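Local coordinates for protein prefoldin beta subunit 1 (PDB 2ZQM) that acts as a molecular chaperone that stabilises a range of proteins and appears to serve archaeal de novo folding in an ATP-independent, HSP70-like way, at residues A[9-14]-A[101-106]; A[16-21]-A[94-99]; A[55-60]-A[72-77]. All blocks are in the same frame, centred on the assembly; numbering follows the deposited sequence. Where two conformers were deposited one is given.

In the fold
The chain is a long antiparallel helical hairpin, helices 6-47 and 68-111, with a beta hairpin of strands 55-59 and 62-66 inserted between them. Contacts 1 and 2 pair the same two helices near the end that holds both chain termini; their centres lie about 10 Å apart, and Leu103 of the first touches Tyr18 of the second. Contact 3 sits beyond the chain's centre, its own centre about 48 Å from that of contact 1 and 37 Å from that of contact 2. Along the sequence the contacts are nested, 3 inside 2 inside 1. The coiled coil thus projects from the beta-hairpin end, where subunits assemble, as expected for a prefoldin tentacle.

Contact 1 (A[9-14]-A[101-106]); sequences QAMLGQ and KELTAQ
In the antiparallel coiled coil that forms the prefoldin tentacle, Leu103 meets Met11 and Gln14 near the open end of the helical hairpin. The short helical segments run at 154° to each other, their axes 10.0 Å apart. Leu103 enters knobs-into-holes fashion: Met11 and Gln14, completed by Leu15 and Tyr18 of the same helix, make its hole. Its CG stands anti to the backbone N (chi1 -175°), which sends both methyls across the interface. The Leu103 and Met11 side chains cross obliquely, with Leu103 CD1 3.8 Å from Met11 CB. Leu103 CD2 goes deeper, to 3.5 Å from Met11 O, and reaches the foot of the Gln14 side chain, with Gln14 CB 4.1 Å from Leu103 CD2. Beyond that foot the Gln14 chain bends at chi2 and its amide leads away. Shortening Leu103 to an alanine would probably open a gap between the helices and leave the Met11 methyl free to turn. Met11 also packs on Ile107, a turn further along the facing helix. Its chain, bent at chi3, crosses the Gln106 side chain at about a right angle and brings Met11 CE to 3.6 Å from Leu103 CD1.

Contact 2 (A[16-21]-A[94-99]); sequences ESYQQQ and KKLNEK
The Tyr18 ring takes Lys99 over one face, while Leu96 approaches it obliquely. Tyr18 CG stands anti to the carbonyl carbon (chi1 -78°), which sets the ring against Lys99. Lys99 CB is 4.3 Å from the Tyr18 ring centroid, only 21° off the normal, a CH-pi contact displaced toward the rim at CE2 and CZ. From there the extended lysine crosses the tyrosine at about a right angle, passing over its hydroxyl end from the CE2 side to the CE1 side, with Lys99 CD 3.8 Å from Tyr18 OH. The methylenes thus shield the aromatic surface, and the ammonium is carried past it to a weak hydrogen bond with a glycerol, probably from the crystallisation liquor. Leu96 packs nearer the tyrosine's root: Leu96 CD2 is 3.7 Å from Tyr18 CD1. Leu96 CD1 reaches the main chain one turn on, 3.9 Å from Gln21 C. The Gln21 side chain passes across Leu96, its OE1 4.2 Å from Leu96 CD2, a van der Waals touch on a methyl; the oxygen's hydrogen bond goes to a glycerol. Leu22 and Val25 complete the hole that receives Leu96; in return Tyr18 packs among Leu96, Lys99 and Leu100. The axes are 10.0 Å apart and inclined at 158°. Such reciprocal knobs-into-holes packing, with long polar side chains flanking the apolar seam, marks an antiparallel two-helix coiled coil, here the prefoldin tentacle.

Contact 3 (A[55-60]-A[72-77]); sequences VYKTVG and VAELKE
Lys57 reaches out from strand 55-59 and Glu74 from helix 68-111, and their side chains meet at about a right angle in a salt bridge. Lys57 NZ donates to Glu74 OE1 at 2.6 Å, taking the syn lone pair, the one on the side of the second carboxylate oxygen. The grip is lopsided, for Glu74 OE2 is 3.5 Å from Lys57 NZ. The two main chains are well separated, with 10.6 Å between Lys57 CA and Glu74 CA, and the long side chains span the distance. The lysine CG occupies the crowded position between the backbone N and carbonyl carbon (chi1 61°), and a bend at chi3 (-65°) brings the ammonium to the glutamate. The glutamate comes to meet it with its chain extended beyond CG. Glu74 has a second conformer, so the bridge may be held only part of the time. Lys57 NZ also forms a salt bridge to Glu45 of the third subunit, which links the sheet to a neighbouring chain as well as to its own helix, and two carboxylates around one ammonium would be expected to favour its charged state. The main chain of Lys57 is hydrogen-bonded to Val64 in strand 62-66, on which its side chain packs at Val64 and Thr66. Residues 55-57 also pair antiparallel with a strand of the second subunit, continuing the sheet across the interface, while Val72 of the helix leans on Leu43 and Ile46 of helix 6-47.

Contact 1 (A[9-14]-A[101-106])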
ATOM      1  N   GLN A   9     -12.558   7.099 -35.919  0.50 12.73           N
ATOM      2  CA  GLN A   9     -12.135   5.998 -35.055  0.50 14.99           C
ATOM      3  C   GLN A   9     -10.922   6.463 -34.257  0.50 13.32           C
ATOM      4  O   GLN A   9     -10.720   6.059 -33.115  0.50 15.95           O
ATOM      5  CB  GLN A   9     -11.765   4.779 -35.897  0.50 13.48           C
ATOM      6  CG  GLN A   9     -12.957   4.135 -36.544  0.50 16.82           C
ATOM      7  CD  GLN A   9     -13.600   3.101 -35.655  0.50 16.87           C
ATOM      8  OE1 GLN A   9     -13.738   3.299 -34.445  0.50 15.23           O
ATOM      9  NE2 GLN A   9     -14.006   1.984 -36.254  0.50 18.76           N
ATOM     10  N   ALA A  10     -10.120   7.323 -34.879  1.00 13.11           N
ATOM     11  CA  ALA A  10      -8.931   7.874 -34.242  1.00 12.71           C
ATOM     12  C   ALA A  10      -9.367   8.839 -33.137  1.00 15.83           C
ATOM     13  O   ALA A  10      -8.782   8.879 -32.057  1.00 10.48           O
ATOM     14  CB  ALA A  10      -8.088   8.607 -35.272  1.00 11.92           C
ATOM     15  N   MET A  11     -10.390   9.637 -33.419  1.00 14.03           N
ATOM     16  CA  MET A  11     -10.897  10.568 -32.429  1.00 12.68           C
ATOM     17  C   MET A  11     -11.456   9.778 -31.247  1.00 14.54           C
ATOM     18  O   MET A  11     -11.274  10.155 -30.091  1.00 13.02           O
ATOM     19  CB  MET A  11     -12.009  11.419 -33.040  1.00 14.43           C
ATOM     20  CG  MET A  11     -11.615  12.162 -34.306  1.00 21.94           C
ATOM     21  SD  MET A  11     -13.051  13.076 -34.959  1.00 27.65           S
ATOM     22  CE  MET A  11     -12.745  14.631 -34.224  1.00 29.73           C
ATOM     23  N   LEU A  12     -12.152   8.687 -31.536  1.00 13.11           N
ATOM     24  CA  LEU A  12     -12.716   7.879 -30.453  1.00 15.49           C
ATOM     25  C   LEU A  12     -11.600   7.319 -29.568  1.00 16.84           C
ATOM     26  O   LEU A  12     -11.739   7.240 -28.342  1.00 17.95           O
ATOM     27  CB  LEU A  12     -13.576   6.748 -31.030  1.00 14.57           C
ATOM     28  CG  LEU A  12     -14.905   7.284 -31.587  1.00 17.65           C
ATOM     29  CD1 LEU A  12     -15.567   6.251 -32.490  1.00 18.57           C
ATOM     30  CD2 LEU A  12     -15.813   7.661 -30.428  1.00 19.63           C
ATOM     31  N   GLY A  13     -10.488   6.943 -30.196  1.00 17.26           N
ATOM     32  CA  GLY A  13      -9.360   6.408 -29.450  1.00 15.04           C
ATOM     33  C   GLY A  13      -8.745   7.496 -28.595  1.00 16.90           C
ATOM     34  O   GLY A  13      -8.422   7.265 -27.434  1.00 15.22           O
ATOM     35  N   GLN A  14      -8.594   8.694 -29.155  1.00 13.44           N
ATOM     36  CA  GLN A  14      -8.004   9.791 -28.397  1.00 13.20           C
ATOM     37  C   GLN A  14      -8.936  10.190 -27.259  1.00 14.97           C
ATOM     38  O   GLN A  14      -8.474  10.558 -26.183  1.00 14.78           O
ATOM     39  CB  GLN A  14      -7.717  10.989 -29.317  1.00 15.98           C
ATOM     40  CG  GLN A  14      -7.021  12.188 -28.627  1.00 23.09           C
ATOM     41  CD  GLN A  14      -5.666  11.833 -28.003  1.00 23.61           C
ATOM     42  OE1 GLN A  14      -4.876  11.094 -28.589  1.00 27.56           O
ATOM     43  NE2 GLN A  14      -5.390  12.377 -26.814  1.00 20.96           N
ATOM     44  N   LYS A 101     -14.867  17.757 -24.077  1.00 22.70           N
ATOM     45  CA  LYS A 101     -16.100  18.382 -24.559  1.00 23.84           C
ATOM     46  C   LYS A 101     -15.989  18.660 -26.059  1.00 21.66           C
ATOM     47  O   LYS A 101     -16.868  18.305 -26.847  1.00 24.01           O
ATOM     48  CB  LYS A 101     -16.339  19.699 -23.810  1.00 28.13           C
ATOM     49  CG  LYS A 101     -17.504  20.533 -24.333  1.00 34.80           C
ATOM     50  CD  LYS A 101     -17.672  21.815 -23.510  1.00 40.98           C
ATOM     51  CE  LYS A 101     -18.783  22.705 -24.064  1.00 46.56           C
ATOM     52  NZ  LYS A 101     -18.977  23.967 -23.282  1.00 48.28           N
ATOM     53  N   GLU A 102     -14.898  19.301 -26.449  1.00 19.51           N
ATOM     54  CA  GLU A 102     -14.687  19.627 -27.844  1.00 22.80           C
ATOM     55  C   GLU A 102     -14.527  18.399 -28.737  1.00 24.45           C
ATOM     56  O   GLU A 102     -15.055  18.362 -29.847  1.00 23.08           O
ATOM     57  CB  GLU A 102     -13.478  20.543 -27.976  1.00 29.26           C
ATOM     58  CG  GLU A 102     -13.734  21.943 -27.428  1.00 35.21           C
ATOM     59  CD  GLU A 102     -12.508  22.825 -27.491  1.00 45.77           C
ATOM     60  OE1 GLU A 102     -11.605  22.527 -28.306  1.00 46.88           O
ATOM     61  OE2 GLU A 102     -12.450  23.822 -26.734  1.00 47.38           O
ATOM     62  N   LEU A 103     -13.814  17.383 -28.268  1.00 20.42           N
ATOM     63  CA  LEU A 103     -13.635  16.199 -29.097  1.00 15.58           C
ATOM     64  C   LEU A 103     -14.944  15.409 -29.200  1.00 16.17           C
ATOM     65  O   LEU A 103     -15.248  14.827 -30.242  1.00 16.41           O
ATOM     66  CB  LEU A 103     -12.512  15.313 -28.539  1.00 18.16           C
ATOM     67  CG  LEU A 103     -12.129  14.078 -29.366  1.00 17.44           C
ATOM     68  CD1 LEU A 103     -11.795  14.459 -30.805  1.00 17.63           C
ATOM     69  CD2 LEU A 103     -10.931  13.398 -28.700  1.00 18.85           C
ATOM     70  N   THR A 104     -15.724  15.387 -28.128  1.00 19.08           N
ATOM     71  CA  THR A 104     -16.999  14.681 -28.164  1.00 19.55           C
ATOM     72  C   THR A 104     -17.914  15.350 -29.191  1.00 20.48           C
ATOM     73  O   THR A 104     -18.632  14.679 -29.933  1.00 23.90           O
ATOM     74  CB  THR A 104     -17.685  14.699 -26.787  1.00 26.23           C
ATOM     75  OG1 THR A 104     -16.901  13.939 -25.858  1.00 22.89           O
ATOM     76  CG2 THR A 104     -19.083  14.086 -26.875  1.00 28.32           C
ATOM     77  N   ALA A 105     -17.873  16.676 -29.238  1.00 21.14           N
ATOM     78  CA  ALA A 105     -18.701  17.429 -30.173  1.00 20.09           C
ATOM     79  C   ALA A 105     -18.275  17.161 -31.612  1.00 21.86           C
ATOM     80  O   ALA A 105     -19.120  17.047 -32.504  1.00 21.97           O
ATOM     81  CB  ALA A 105     -18.613  18.907 -29.867  1.00 20.10           C
ATOM     82  N   GLN A 106     -16.970  17.047 -31.843  1.00 19.49           N
ATOM     83  CA  GLN A 106     -16.475  16.790 -33.192  1.00 23.22           C
ATOM     84  C   GLN A 106     -16.897  15.406 -33.667  1.00 20.50           C
ATOM     85  O   GLN A 106     -17.275  15.225 -34.823  1.00 17.91           O
ATOM     86  CB  GLN A 106     -14.955  16.904 -33.245  1.00 24.60           C
ATOM     87  CG  GLN A 106     -14.428  18.232 -32.762  1.00 35.58           C
ATOM     88  CD  GLN A 106     -12.916  18.269 -32.720  1.00 42.42           C
ATOM     89  OE1 GLN A 106     -12.329  18.980 -31.906  1.00 51.14           O
ATOM     90  NE2 GLN A 106     -12.273  17.512 -33.604  1.00 46.16           N
TER

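Contact 2 (A[16-21]-A[94-99])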
ATOM      1  N   GLU A  16     -10.786   8.247 -25.512  1.00 17.54           N
ATOM      2  CA  GLU A  16     -10.521   7.300 -24.435  1.00 15.55           C
ATOM      3  C   GLU A  16      -9.175   7.598 -23.754  1.00 18.13           C
ATOM      4  O   GLU A  16      -9.040   7.419 -22.546  1.00 17.81           O
ATOM      5  CB  GLU A  16     -10.520   5.870 -24.984  1.00 16.55           C
ATOM      6  CG  GLU A  16     -10.122   4.821 -23.958  1.00 29.10           C
ATOM      7  CD  GLU A  16     -10.266   3.407 -24.491  0.40 27.25           C
ATOM      8  OE1 GLU A  16     -11.414   2.937 -24.624  0.40 29.02           O
ATOM      9  OE2 GLU A  16      -9.231   2.772 -24.787  0.40 29.13           O
ATOM     10  N   SER A  17      -8.176   8.034 -24.523  1.00 16.52           N
ATOM     11  CA  SER A  17      -6.876   8.364 -23.934  1.00 16.96           C
ATOM     12  C   SER A  17      -7.035   9.555 -22.989  1.00 17.92           C
ATOM     13  O   SER A  17      -6.456   9.577 -21.899  1.00 17.22           O
ATOM     14  CB  SER A  17      -5.855   8.694 -25.030  1.00 14.47           C
ATOM     15  OG  SER A  17      -5.613   7.553 -25.853  1.00 17.46           O
ATOM     16  N   TYR A  18      -7.810  10.550 -23.408  1.00 15.24           N
ATOM     17  CA  TYR A  18      -8.053  11.718 -22.566  1.00 15.83           C
ATOM     18  C   TYR A  18      -8.802  11.315 -21.298  1.00 16.59           C
ATOM     19  O   TYR A  18      -8.553  11.850 -20.219  1.00 15.54           O
ATOM     20  CB  TYR A  18      -8.902  12.757 -23.302  1.00 15.22           C
ATOM     21  CG  TYR A  18      -8.162  13.611 -24.319  1.00 17.20           C
ATOM     22  CD1 TYR A  18      -6.858  14.070 -24.074  1.00 17.34           C
ATOM     23  CD2 TYR A  18      -8.811  14.056 -25.473  1.00 19.23           C
ATOM     24  CE1 TYR A  18      -6.230  14.963 -24.956  1.00 16.81           C
ATOM     25  CE2 TYR A  18      -8.196  14.946 -26.353  1.00 18.90           C
ATOM     26  CZ  TYR A  18      -6.914  15.397 -26.092  1.00 19.99           C
ATOM     27  OH  TYR A  18      -6.337  16.296 -26.967  1.00 20.92           O
ATOM     28  N   GLN A  19      -9.747  10.390 -21.434  1.00 16.21           N
ATOM     29  CA  GLN A  19     -10.520   9.947 -20.275  1.00 16.02           C
ATOM     30  C   GLN A  19      -9.616   9.291 -19.253  1.00 15.47           C
ATOM     31  O   GLN A  19      -9.767   9.521 -18.059  1.00 17.23           O
ATOM     32  CB  GLN A  19     -11.622   8.981 -20.708  1.00 20.22           C
ATOM     33  CG  GLN A  19     -12.805   9.686 -21.377  1.00 24.50           C
ATOM     34  CD  GLN A  19     -13.716   8.721 -22.121  1.00 32.33           C
ATOM     35  OE1 GLN A  19     -14.848   9.060 -22.482  1.00 34.10           O
ATOM     36  NE2 GLN A  19     -13.219   7.518 -22.369  1.00 31.42           N
ATOM     37  N   GLN A  20      -8.676   8.473 -19.722  1.00 16.32           N
ATOM     38  CA  GLN A  20      -7.750   7.817 -18.813  1.00 16.55           C
ATOM     39  C   GLN A  20      -6.843   8.876 -18.176  1.00 19.10           C
ATOM     40  O   GLN A  20      -6.548   8.816 -16.983  1.00 17.74           O
ATOM     41  CB  GLN A  20      -6.918   6.775 -19.560  1.00 15.11           C
ATOM     42  CG  GLN A  20      -7.764   5.682 -20.229  1.00 20.35           C
ATOM     43  CD  GLN A  20      -6.950   4.789 -21.147  1.00 28.49           C
ATOM     44  OE1 GLN A  20      -5.823   5.117 -21.508  1.00 30.46           O
ATOM     45  NE2 GLN A  20      -7.528   3.659 -21.543  1.00 29.15           N
ATOM     46  N   GLN A  21      -6.405   9.848 -18.973  1.00 17.07           N
ATOM     47  CA  GLN A  21      -5.554  10.920 -18.471  1.00 12.68           C
ATOM     48  C   GLN A  21      -6.306  11.738 -17.407  1.00 15.96           C
ATOM     49  O   GLN A  21      -5.737  12.102 -16.378  1.00 18.61           O
ATOM     50  CB  GLN A  21      -5.108  11.810 -19.639  1.00 16.27           C
ATOM     51  CG  GLN A  21      -4.031  11.174 -20.531  1.00 18.19           C
ATOM     52  CD  GLN A  21      -3.883  11.866 -21.888  1.00 21.29           C
ATOM     53  OE1 GLN A  21      -4.240  13.030 -22.039  1.00 16.22           O
ATOM     54  NE2 GLN A  21      -3.349  11.146 -22.876  1.00 12.50           N
ATOM     55  N   LYS A  94      -9.503  21.117 -15.703  1.00 20.68           N
ATOM     56  CA  LYS A  94     -10.387  21.961 -16.504  1.00 23.44           C
ATOM     57  C   LYS A  94      -9.994  21.878 -17.981  1.00 20.33           C
ATOM     58  O   LYS A  94     -10.852  21.816 -18.856  1.00 20.99           O
ATOM     59  CB  LYS A  94     -10.313  23.409 -16.020  1.00 20.71           C
ATOM     60  N   LYS A  95      -8.698  21.879 -18.264  1.00 21.10           N
ATOM     61  CA  LYS A  95      -8.239  21.776 -19.641  1.00 19.66           C
ATOM     62  C   LYS A  95      -8.676  20.445 -20.249  1.00 18.09           C
ATOM     63  O   LYS A  95      -9.083  20.381 -21.412  1.00 18.14           O
ATOM     64  CB  LYS A  95      -6.719  21.857 -19.723  1.00 19.36           C
ATOM     65  CG  LYS A  95      -6.145  23.257 -19.766  1.00 31.09           C
ATOM     66  CD  LYS A  95      -4.625  23.181 -19.949  1.00 31.01           C
ATOM     67  CE  LYS A  95      -3.965  24.520 -19.739  1.00 36.79           C
ATOM     68  NZ  LYS A  95      -2.496  24.414 -19.918  1.00 33.27           N
ATOM     69  N   LEU A  96      -8.576  19.375 -19.470  1.00 17.61           N
ATOM     70  CA  LEU A  96      -8.958  18.063 -19.984  1.00 22.93           C
ATOM     71  C   LEU A  96     -10.449  17.967 -20.232  1.00 21.64           C
ATOM     72  O   LEU A  96     -10.877  17.374 -21.222  1.00 18.61           O
ATOM     73  CB  LEU A  96      -8.510  16.955 -19.035  1.00 21.31           C
ATOM     74  CG  LEU A  96      -7.135  16.373 -19.370  1.00 28.38           C
ATOM     75  CD1 LEU A  96      -6.605  15.564 -18.189  1.00 25.57           C
ATOM     76  CD2 LEU A  96      -7.256  15.523 -20.645  1.00 23.26           C
ATOM     77  N   ASN A  97     -11.243  18.556 -19.344  1.00 19.54           N
ATOM     78  CA  ASN A  97     -12.685  18.524 -19.524  1.00 21.97           C
ATOM     79  C   ASN A  97     -13.069  19.260 -20.797  1.00 23.12           C
ATOM     80  O   ASN A  97     -13.984  18.845 -21.506  1.00 26.29           O
ATOM     81  CB  ASN A  97     -13.400  19.160 -18.331  1.00 25.27           C
ATOM     82  CG  ASN A  97     -13.394  18.267 -17.113  1.00 28.31           C
ATOM     83  OD1 ASN A  97     -13.529  17.054 -17.230  1.00 32.83           O
ATOM     84  ND2 ASN A  97     -13.255  18.862 -15.937  1.00 31.91           N
ATOM     85  N   GLU A  98     -12.372  20.353 -21.089  1.00 24.95           N
ATOM     86  CA  GLU A  98     -12.673  21.121 -22.288  1.00 24.08           C
ATOM     87  C   GLU A  98     -12.275  20.346 -23.537  1.00 21.82           C
ATOM     88  O   GLU A  98     -12.977  20.385 -24.546  1.00 22.66           O
ATOM     89  CB  GLU A  98     -11.961  22.473 -22.257  1.00 28.63           C
ATOM     90  CG  GLU A  98     -12.246  23.375 -23.465  1.00 43.59           C
ATOM     91  CD  GLU A  98     -13.740  23.633 -23.692  1.00 51.13           C
ATOM     92  OE1 GLU A  98     -14.472  23.860 -22.703  1.00 52.73           O
ATOM     93  OE2 GLU A  98     -14.180  23.620 -24.863  1.00 51.98           O
ATOM     94  N   LYS A  99     -11.148  19.650 -23.491  1.00 15.54           N
ATOM     95  CA  LYS A  99     -10.742  18.871 -24.661  1.00 17.49           C
ATOM     96  C   LYS A  99     -11.733  17.740 -24.900  1.00 22.05           C
ATOM     97  O   LYS A  99     -12.069  17.434 -26.049  1.00 22.86           O
ATOM     98  CB  LYS A  99      -9.345  18.290 -24.475  1.00 20.62           C
ATOM     99  CG  LYS A  99      -8.248  19.338 -24.418  1.00 25.12           C
ATOM    100  CD  LYS A  99      -6.931  18.683 -24.072  1.00 23.47           C
ATOM    101  CE  LYS A  99      -5.781  19.651 -24.168  1.00 26.86           C
ATOM    102  NZ  LYS A  99      -4.514  18.932 -23.869  1.00 22.06           N
TER

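Contact 3 (A[55-60]-A[72-77])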
ATOM      1  N   VAL A  55       4.675  21.643  22.873  1.00 25.20           N
ATOM      2  CA  VAL A  55       4.529  20.988  21.578  1.00 22.43           C
ATOM      3  C   VAL A  55       5.842  20.346  21.124  1.00 19.73           C
ATOM      4  O   VAL A  55       6.899  20.956  21.232  1.00 21.63           O
ATOM      5  CB  VAL A  55       4.071  21.998  20.471  1.00 19.13           C
ATOM      6  CG1 VAL A  55       3.862  21.268  19.148  1.00 24.74           C
ATOM      7  CG2 VAL A  55       2.788  22.697  20.881  1.00 22.17           C
ATOM      8  N   TYR A  56       5.762  19.110  20.625  1.00 19.77           N
ATOM      9  CA  TYR A  56       6.930  18.392  20.097  1.00 20.61           C
ATOM     10  C   TYR A  56       6.618  18.086  18.638  1.00 17.94           C
ATOM     11  O   TYR A  56       5.460  17.987  18.255  1.00 17.07           O
ATOM     12  CB  TYR A  56       7.154  17.054  20.826  1.00 20.36           C
ATOM     13  CG  TYR A  56       7.584  17.191  22.267  1.00 23.30           C
ATOM     14  CD1 TYR A  56       8.931  17.157  22.623  1.00 19.86           C
ATOM     15  CD2 TYR A  56       6.640  17.406  23.272  1.00 22.74           C
ATOM     16  CE1 TYR A  56       9.329  17.338  23.954  1.00 24.10           C
ATOM     17  CE2 TYR A  56       7.024  17.590  24.596  1.00 29.66           C
ATOM     18  CZ  TYR A  56       8.369  17.558  24.929  1.00 33.25           C
ATOM     19  OH  TYR A  56       8.738  17.754  26.243  1.00 40.85           O
ATOM     20  N   LYS A  57       7.644  17.928  17.818  1.00 15.30           N
ATOM     21  CA  LYS A  57       7.409  17.602  16.422  1.00 17.00           C
ATOM     22  C   LYS A  57       8.264  16.400  16.062  1.00 20.43           C
ATOM     23  O   LYS A  57       9.274  16.135  16.708  1.00 22.47           O
ATOM     24  CB  LYS A  57       7.755  18.784  15.504  1.00 21.84           C
ATOM     25  CG  LYS A  57       9.205  19.239  15.568  1.00 22.57           C
ATOM     26  CD  LYS A  57       9.510  20.289  14.494  1.00 23.72           C
ATOM     27  CE  LYS A  57       9.376  19.703  13.087  1.00 30.45           C
ATOM     28  NZ  LYS A  57       9.787  20.664  11.997  1.00 31.13           N
ATOM     29  N   THR A  58       7.855  15.668  15.034  1.00 21.07           N
ATOM     30  CA  THR A  58       8.615  14.503  14.619  1.00 23.15           C
ATOM     31  C   THR A  58       9.513  14.879  13.452  1.00 23.54           C
ATOM     32  O   THR A  58       9.127  15.662  12.581  1.00 23.27           O
ATOM     33  CB  THR A  58       7.686  13.341  14.191  1.00 24.89           C
ATOM     34  OG1 THR A  58       6.789  13.797  13.176  1.00 31.45           O
ATOM     35  CG2 THR A  58       6.877  12.832  15.373  1.00 22.67           C
ATOM     36  N   VAL A  59      10.732  14.348  13.465  1.00 23.09           N
ATOM     37  CA  VAL A  59      11.698  14.581  12.393  1.00 20.15           C
ATOM     38  C   VAL A  59      12.147  13.170  12.058  1.00 26.47           C
ATOM     39  O   VAL A  59      13.071  12.630  12.673  1.00 22.29           O
ATOM     40  CB  VAL A  59      12.897  15.413  12.876  1.00 20.34           C
ATOM     41  CG1 VAL A  59      13.892  15.597  11.722  1.00 22.10           C
ATOM     42  CG2 VAL A  59      12.414  16.775  13.395  1.00 24.10           C
ATOM     43  N   GLY A  60      11.467  12.560  11.102  1.00 27.37           N
ATOM     44  CA  GLY A  60      11.787  11.188  10.762  1.00 32.25           C
ATOM     45  C   GLY A  60      11.370  10.340  11.951  1.00 32.34           C
ATOM     46  O   GLY A  60      10.230  10.404  12.406  1.00 34.39           O
ATOM     47  N   VAL A  72       2.493  26.097  14.051  1.00 12.97           N
ATOM     48  CA  VAL A  72       1.444  26.782  13.301  1.00 15.23           C
ATOM     49  C   VAL A  72       2.044  27.290  11.984  1.00 12.95           C
ATOM     50  O   VAL A  72       1.487  27.070  10.921  1.00 12.45           O
ATOM     51  CB  VAL A  72       0.878  27.968  14.130  1.00 17.66           C
ATOM     52  CG1 VAL A  72       0.060  28.939  13.240  1.00 13.92           C
ATOM     53  CG2 VAL A  72      -0.015  27.418  15.240  1.00 17.00           C
ATOM     54  N   ALA A  73       3.206  27.927  12.063  1.00 13.45           N
ATOM     55  CA  ALA A  73       3.858  28.460  10.871  1.00 12.99           C
ATOM     56  C   ALA A  73       4.166  27.368   9.854  1.00 15.47           C
ATOM     57  O   ALA A  73       3.889  27.524   8.672  1.00 13.82           O
ATOM     58  CB  ALA A  73       5.141  29.185  11.259  1.00 15.47           C
ATOM     59  N   GLU A  74       4.738  26.262  10.324  0.50 14.26           N
ATOM     60  CA  GLU A  74       5.078  25.162   9.440  0.50 12.62           C
ATOM     61  C   GLU A  74       3.829  24.547   8.808  0.50 14.27           C
ATOM     62  O   GLU A  74       3.875  24.097   7.670  0.50 11.40           O
ATOM     63  CB  GLU A  74       5.891  24.110  10.210  0.50 15.82           C
ATOM     64  CG  GLU A  74       7.299  24.593  10.564  0.50 16.40           C
ATOM     65  CD  GLU A  74       8.101  23.589  11.378  0.50 27.22           C
ATOM     66  OE1 GLU A  74       8.194  22.419  10.958  0.50 23.92           O
ATOM     67  OE2 GLU A  74       8.650  23.972  12.435  0.50 27.60           O
ATOM     68  N   LEU A  75       2.716  24.537   9.536  1.00  9.75           N
ATOM     69  CA  LEU A  75       1.470  23.994   9.001  1.00 11.05           C
ATOM     70  C   LEU A  75       0.898  24.969   7.970  1.00 12.82           C
ATOM     71  O   LEU A  75       0.361  24.554   6.953  1.00 12.57           O
ATOM     72  CB  LEU A  75       0.450  23.754  10.119  1.00 11.62           C
ATOM     73  CG  LEU A  75       0.565  22.379  10.779  1.00 14.25           C
ATOM     74  CD1 LEU A  75      -0.219  22.377  12.097  1.00 17.10           C
ATOM     75  CD2 LEU A  75       0.047  21.325   9.827  1.00 15.28           C
ATOM     76  N   LYS A  76       1.004  26.268   8.235  1.00 11.82           N
ATOM     77  CA  LYS A  76       0.506  27.244   7.261  1.00 11.67           C
ATOM     78  C   LYS A  76       1.260  27.086   5.953  1.00 10.72           C
ATOM     79  O   LYS A  76       0.674  27.163   4.856  1.00 11.98           O
ATOM     80  CB  LYS A  76       0.693  28.676   7.778  1.00  8.28           C
ATOM     81  CG  LYS A  76      -0.303  29.041   8.865  1.00 14.04           C
ATOM     82  CD  LYS A  76      -0.022  30.408   9.452  1.00 12.69           C
ATOM     83  CE  LYS A  76      -1.185  30.861  10.345  1.00 17.12           C
ATOM     84  NZ  LYS A  76      -0.919  32.229  10.879  1.00 18.01           N
ATOM     85  N   GLU A  77       2.566  26.865   6.061  1.00  9.76           N
ATOM     86  CA  GLU A  77       3.370  26.695   4.861  1.00 11.39           C
ATOM     87  C   GLU A  77       2.969  25.437   4.095  1.00 12.88           C
ATOM     88  O   GLU A  77       2.898  25.438   2.867  1.00 11.14           O
ATOM     89  CB  GLU A  77       4.860  26.652   5.228  1.00 12.38           C
ATOM     90  CG  GLU A  77       5.381  28.026   5.624  1.00 12.26           C
ATOM     91  CD  GLU A  77       6.779  27.971   6.168  1.00 16.15           C
ATOM     92  OE1 GLU A  77       7.519  27.060   5.760  1.00 18.06           O
ATOM     93  OE2 GLU A  77       7.139  28.840   6.990  1.00 16.29           O
TER